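PDB 3TC3: UV damage endonuclease from Sulfolobus acidocaldarius, which probably cuts damaged DNA for repair as a metal-dependent endonuclease, and recognises different lesions by a dual-dinucleotide flipping mechanism. Local coordinates for residues L33-D38 with L59-N64; K53-N58 with N82-A87. All blocks are in the same frame, centred on the assembly; numbering follows the deposited sequence. Where two conformers were deposited one is given.

Both contacts pin a barrel loop against helix 48-71 of the TIM barrel, and their centres lie about 11 Å apart. Interaction 1 ties the loop after strand 22-27 to the helix by a disulfide; interaction 2 fastens the loop after strand 76-78 to an earlier part of the same helix through an asparagine amide and apolar packing. The two loops also meet directly: D38 O lies 2.9 Å from N82 ND2, a probable hydrogen bond. The helix touches the second loop where L59 CD2 rests 3.5 Å from T83 CG2. Along the chain the contacts interleave: 33-38, 53-58, 59-64, 82-87. Both lie away from the manganese site of E195, D220, D251 and E288.

Interaction 1 of 2, residues L33-D38 with L59-N64; sequences LGCKAD and LLCLKN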
loop_
_atom_site.group_PDB
_atom_site.type_symbol
_atom_site.label_atom_id
_atom_site.label_comp_id
_atom_site.label_asym_id
_atom_site.label_seq_id
_atom_site.Cartn_x
_atom_site.Cartn_y
_atom_site.Cartn_z
ATOM N N LEU A 33 -9.239 -17.857 4.621
ATOM C CA LEU A 33 -10.678 -17.669 4.388
ATOM C C LEU A 33 -11.189 -18.299 3.086
ATOM O O LEU A 33 -12.410 -18.684 2.973
ATOM C CB LEU A 33 -10.990 -16.138 4.500
ATOM C CG LEU A 33 -12.440 -15.721 4.518
ATOM C CD1 LEU A 33 -13.116 -16.433 5.708
ATOM C CD2 LEU A 33 -12.503 -14.244 4.638
ATOM N N GLY A 34 -10.373 -18.376 2.030
ATOM C CA GLY A 34 -10.768 -19.039 0.828
ATOM C C GLY A 34 -11.706 -18.232 -0.116
ATOM O O GLY A 34 -12.321 -18.847 -1.016
ATOM N N CYS A 35 -11.888 -16.932 0.218
ATOM C CA CYS A 35 -12.586 -15.898 -0.664
ATOM C C CYS A 35 -11.502 -15.061 -1.358
ATOM O O CYS A 35 -10.992 -14.040 -0.782
ATOM C CB CYS A 35 -13.431 -14.843 0.130
ATOM S SG CYS A 35 -14.922 -14.709 -0.739
ATOM N N LYS A 36 -11.150 -15.384 -2.579
ATOM C CA LYS A 36 -10.102 -14.592 -3.229
ATOM C C LYS A 36 -10.542 -13.177 -3.659
ATOM O O LYS A 36 -11.504 -13.002 -4.424
ATOM C CB LYS A 36 -9.556 -15.419 -4.353
ATOM C CG LYS A 36 -8.551 -14.780 -5.204
ATOM C CD LYS A 36 -8.125 -15.853 -6.214
ATOM C CE LYS A 36 -6.995 -15.396 -7.162
ATOM N NZ LYS A 36 -5.756 -15.086 -6.468
ATOM N N ALA A 37 -9.811 -12.175 -3.135
ATOM C CA ALA A 37 -10.194 -10.785 -3.349
ATOM C C ALA A 37 -9.342 -10.097 -4.438
ATOM O O ALA A 37 -9.544 -8.877 -4.700
ATOM C CB ALA A 37 -10.131 -9.958 -2.011
ATOM N N ASP A 38 -8.346 -10.815 -4.991
ATOM C CA ASP A 38 -7.298 -10.226 -5.851
ATOM C C ASP A 38 -7.254 -10.875 -7.248
ATOM O O ASP A 38 -6.219 -10.935 -7.897
ATOM C CB ASP A 38 -5.960 -10.316 -5.196
ATOM C CG ASP A 38 -5.466 -11.784 -5.031
ATOM O OD1 ASP A 38 -6.291 -12.711 -5.124
ATOM O OD2 ASP A 38 -4.258 -11.937 -4.743
ATOM N N LEU A 59 -15.074 -7.967 -4.660
ATOM C CA LEU A 59 -15.562 -7.058 -3.676
ATOM C C LEU A 59 -16.307 -7.845 -2.572
ATOM O O LEU A 59 -16.273 -7.467 -1.399
ATOM C CB LEU A 59 -16.418 -5.992 -4.325
ATOM C CG LEU A 59 -15.614 -4.964 -5.155
ATOM C CD1 LEU A 59 -16.533 -4.214 -6.132
ATOM C CD2 LEU A 59 -14.944 -3.957 -4.202
ATOM N N LEU A 60 -17.128 -8.839 -2.957
ATOM C CA LEU A 60 -17.746 -9.768 -1.963
ATOM C C LEU A 60 -16.720 -10.327 -0.982
ATOM O O LEU A 60 -16.915 -10.343 0.264
ATOM C CB LEU A 60 -18.424 -10.949 -2.675
ATOM C CG LEU A 60 -19.162 -11.914 -1.691
ATOM C CD1 LEU A 60 -20.564 -12.233 -2.188
ATOM C CD2 LEU A 60 -18.428 -13.234 -1.178
ATOM N N CYS A 61 -15.610 -10.832 -1.544
ATOM C CA CYS A 61 -14.531 -11.421 -0.768
ATOM C C CYS A 61 -13.864 -10.351 0.054
ATOM O O CYS A 61 -13.580 -10.582 1.230
ATOM C CB CYS A 61 -13.580 -12.042 -1.720
ATOM S SG CYS A 61 -14.223 -13.669 -2.353
ATOM N N LEU A 62 -13.643 -9.161 -0.538
ATOM C CA LEU A 62 -13.101 -8.038 0.308
ATOM C C LEU A 62 -13.973 -7.749 1.515
ATOM O O LEU A 62 -13.432 -7.588 2.594
ATOM C CB LEU A 62 -12.915 -6.765 -0.574
ATOM C CG LEU A 62 -12.359 -5.529 0.198
ATOM C CD1 LEU A 62 -10.966 -5.725 0.906
ATOM C CD2 LEU A 62 -12.287 -4.347 -0.777
ATOM N N LYS A 63 -15.325 -7.725 1.357
ATOM C CA LYS A 63 -16.174 -7.471 2.502
ATOM C C LYS A 63 -15.999 -8.587 3.508
ATOM O O LYS A 63 -15.855 -8.311 4.681
ATOM C CB LYS A 63 -17.656 -7.422 2.068
ATOM C CG LYS A 63 -18.607 -7.131 3.204
ATOM C CD LYS A 63 -18.530 -5.720 3.804
ATOM C CE LYS A 63 -19.414 -5.559 5.094
ATOM N NZ LYS A 63 -20.924 -5.683 4.835
ATOM N N ASN A 64 -15.950 -9.819 3.032
ATOM C CA ASN A 64 -15.760 -10.957 3.948
ATOM C C ASN A 64 -14.415 -10.889 4.695
ATOM O O ASN A 64 -14.356 -11.148 5.894
ATOM C CB ASN A 64 -15.902 -12.252 3.206
ATOM C CG ASN A 64 -17.348 -12.531 2.829
ATOM O OD1 ASN A 64 -18.290 -11.933 3.395
ATOM N ND2 ASN A 64 -17.531 -13.375 1.835
#
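C35 and C61 join in a disulfide, SG to SG 2.0 Å, that bonds the loop after strand 22-27 to the flank of helix 48-71. The bridge turns in the left-handed sense with a chi3 of -62°, well short of the near-perpendicular twist a disulfide prefers, and this small torsion brings C35 CB to 3.4 Å from C61 CB. C61 keeps a staggered side chain, SG lying beside its own backbone N; C35 has a chi1 of -136°, off the staggered positions, which suggests some torsional strain. Next to the bridge, C61 SG packs 3.5 Å from K36 O, a carbonyl that is hydrogen-bonded to K39 NZ. From the helix, L60 brings CD2 to 3.8 Å from C35 SG in the conformer given.

A methyl and a leucine branch press on the helix from the loop. A37 CB lies against the helix backbone, 3.9 Å from L62 N, and against the CB of C61, while the backbone N of A37 is bonded to T29 OG1. Toward the later turn of the segment, at N64, L33 of the loop holds CG opposite its backbone N, which carries CD2 to 3.8 Å from N64 O; I65 and W68 of the same helix also touch this leucine. The amide of N64 brings ND2 within 3.9 Å of C35 SG, packing rather than a hydrogen bond. K36 runs extended, away from the helix, and bends at its last torsion to bring NZ to 2.8 Å from D38 OD1, a salt bridge made from above the carboxylate plane.

No hydrogen bond crosses between the segments, so the link is covalent at one point and van der Waals elsewhere. The disulfide closes a loop of the chain, which should restrict how far 33-38 can move from the helix.

Interaction 2 of 2, residues K53-N58 with N82-A87; sequences KVSSSN and NTIPLA
N58 reaches from helix 48-71 to the carbonyl of T83 in the hydrogen bond that crosses this contact, ND2 to O 3.1 Å. Seen from the donor the bond is nearly straight (176° at the hydrogen) and T83 O lies in the plane of the asparagine amide; at the acceptor the C=O...N angle is 112° and the nitrogen stands 41° above the carbonyl plane. N82 O is almost as near to N58 ND2 at 3.2 Å, but its angle is too poor for a bond. K39 NZ holds N58 OD1, so both ends of the amide are engaged and its flip is fixed. A weaker CA-H...O contact, S55 CA to T83 O 3.6 Å, lies at the same carbonyl. S55 turns OG beside its backbone N, where it bonds to V51 O one helical turn earlier. I84 opens a type II turn that ends at A87, closed by a weak backbone bond, A87 N to I84 O.

Packing makes up the rest. S55 OG nestles 3.3 Å from P85 CD and 3.5 Å from I84 CD1. V54 sets CG1 against the proline ring, 3.7 Å from P85 CG, and the two side chains cross obliquely.

This buried contact seats the loop that follows barrel strand 76-78 between two helices: 48-71 carries N58, S55 and V54, while 133-153 meets the loop through L149 and through Y145, whose OH is hydrogen-bonded to I84 N.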
loop_
_atom_site.group_PDB
_atom_site.type_symbol
_atom_site.label_atom_id
_atom_site.label_comp_id
_atom_site.label_asym_id
_atom_site.label_seq_id
_atom_site.Cartn_x
_atom_site.Cartn_y
_atom_site.Cartn_z
ATOM N N LYS A 53 -18.345 -9.258 -13.289
ATOM C CA LYS A 53 -18.362 -10.512 -12.594
ATOM C C LYS A 53 -17.159 -10.648 -11.690
ATOM O O LYS A 53 -17.336 -11.059 -10.560
ATOM C CB LYS A 53 -18.380 -11.664 -13.589
ATOM C CG LYS A 53 -18.553 -13.038 -13.008
ATOM C CD LYS A 53 -18.900 -13.950 -14.173
ATOM C CE LYS A 53 -17.925 -15.127 -14.155
ATOM N NZ LYS A 53 -18.393 -16.207 -13.235
ATOM N N VAL A 54 -15.964 -10.342 -12.170
ATOM C CA VAL A 54 -14.796 -10.555 -11.309
ATOM C C VAL A 54 -14.698 -9.413 -10.288
ATOM O O VAL A 54 -14.336 -9.676 -9.184
ATOM C CB VAL A 54 -13.534 -10.739 -12.159
ATOM C CG1 VAL A 54 -12.243 -10.856 -11.288
ATOM C CG2 VAL A 54 -13.702 -11.939 -13.092
ATOM N N SER A 55 -15.084 -8.178 -10.657
ATOM C CA SER A 55 -15.154 -7.107 -9.644
ATOM C C SER A 55 -16.135 -7.436 -8.511
ATOM O O SER A 55 -15.798 -7.284 -7.341
ATOM C CB SER A 55 -15.510 -5.771 -10.301
ATOM O OG SER A 55 -14.592 -5.399 -11.352
ATOM N N SER A 56 -17.357 -7.897 -8.864
ATOM C CA SER A 56 -18.276 -8.278 -7.845
ATOM C C SER A 56 -17.716 -9.383 -6.945
ATOM O O SER A 56 -17.955 -9.338 -5.741
ATOM C CB SER A 56 -19.645 -8.674 -8.465
ATOM O OG SER A 56 -20.220 -7.510 -9.003
ATOM N N SER A 57 -17.075 -10.403 -7.513
ATOM C CA SER A 57 -16.651 -11.481 -6.643
ATOM C C SER A 57 -15.494 -10.955 -5.795
ATOM O O SER A 57 -15.415 -11.291 -4.601
ATOM C CB SER A 57 -16.214 -12.767 -7.321
ATOM O OG SER A 57 -15.348 -12.595 -8.446
ATOM N N ASN A 58 -14.629 -10.153 -6.379
ATOM C CA ASN A 58 -13.547 -9.604 -5.552
ATOM C C ASN A 58 -14.078 -8.798 -4.381
ATOM O O ASN A 58 -13.522 -8.858 -3.256
ATOM C CB ASN A 58 -12.600 -8.710 -6.383
ATOM C CG ASN A 58 -11.606 -9.482 -7.280
ATOM O OD1 ASN A 58 -11.250 -10.658 -7.018
ATOM N ND2 ASN A 58 -11.015 -8.763 -8.246
ATOM N N ASN A 82 -5.963 -5.306 -7.993
ATOM C CA ASN A 82 -6.774 -6.068 -9.001
ATOM C C ASN A 82 -8.243 -5.969 -8.731
ATOM O O ASN A 82 -9.062 -6.577 -9.482
ATOM C CB ASN A 82 -6.343 -7.560 -8.953
ATOM C CG ASN A 82 -5.017 -7.791 -9.453
ATOM O OD1 ASN A 82 -4.463 -6.998 -10.218
ATOM N ND2 ASN A 82 -4.473 -9.003 -9.126
ATOM N N THR A 83 -8.693 -5.226 -7.707
ATOM C CA THR A 83 -10.113 -5.235 -7.268
ATOM C C THR A 83 -11.036 -5.057 -8.493
ATOM O O THR A 83 -11.954 -5.878 -8.658
ATOM C CB THR A 83 -10.391 -4.136 -6.234
ATOM O OG1 THR A 83 -9.688 -4.550 -5.031
ATOM C CG2 THR A 83 -11.884 -4.020 -5.898
ATOM N N ILE A 84 -10.787 -4.006 -9.266
ATOM C CA ILE A 84 -11.537 -3.866 -10.562
ATOM C C ILE A 84 -10.518 -4.205 -11.695
ATOM O O ILE A 84 -9.648 -3.404 -12.011
ATOM C CB ILE A 84 -11.976 -2.440 -10.779
ATOM C CG1 ILE A 84 -12.714 -1.887 -9.560
ATOM C CG2 ILE A 84 -12.852 -2.372 -12.146
ATOM C CD1 ILE A 84 -14.049 -2.642 -9.188
ATOM N N PRO A 85 -10.559 -5.420 -12.269
ATOM C CA PRO A 85 -9.531 -5.788 -13.221
ATOM C C PRO A 85 -9.365 -4.922 -14.444
ATOM O O PRO A 85 -10.417 -4.671 -15.048
ATOM C CB PRO A 85 -9.947 -7.212 -13.616
ATOM C CG PRO A 85 -10.682 -7.726 -12.500
ATOM C CD PRO A 85 -11.528 -6.502 -12.044
ATOM N N LEU A 86 -8.126 -4.557 -14.828
ATOM C CA LEU A 86 -7.867 -3.773 -16.039
ATOM C C LEU A 86 -8.494 -2.375 -16.051
ATOM O O LEU A 86 -8.538 -1.710 -17.092
ATOM C CB LEU A 86 -8.292 -4.538 -17.340
ATOM C CG LEU A 86 -7.576 -5.877 -17.508
ATOM C CD1 LEU A 86 -8.377 -6.626 -18.621
ATOM C CD2 LEU A 86 -6.099 -5.556 -17.894
ATOM N N ALA A 87 -8.847 -1.857 -14.857
ATOM C CA ALA A 87 -9.553 -0.561 -14.779
ATOM C C ALA A 87 -8.868 0.624 -15.425
ATOM O O ALA A 87 -9.561 1.549 -15.885
ATOM C CB ALA A 87 -9.865 -0.208 -13.300
#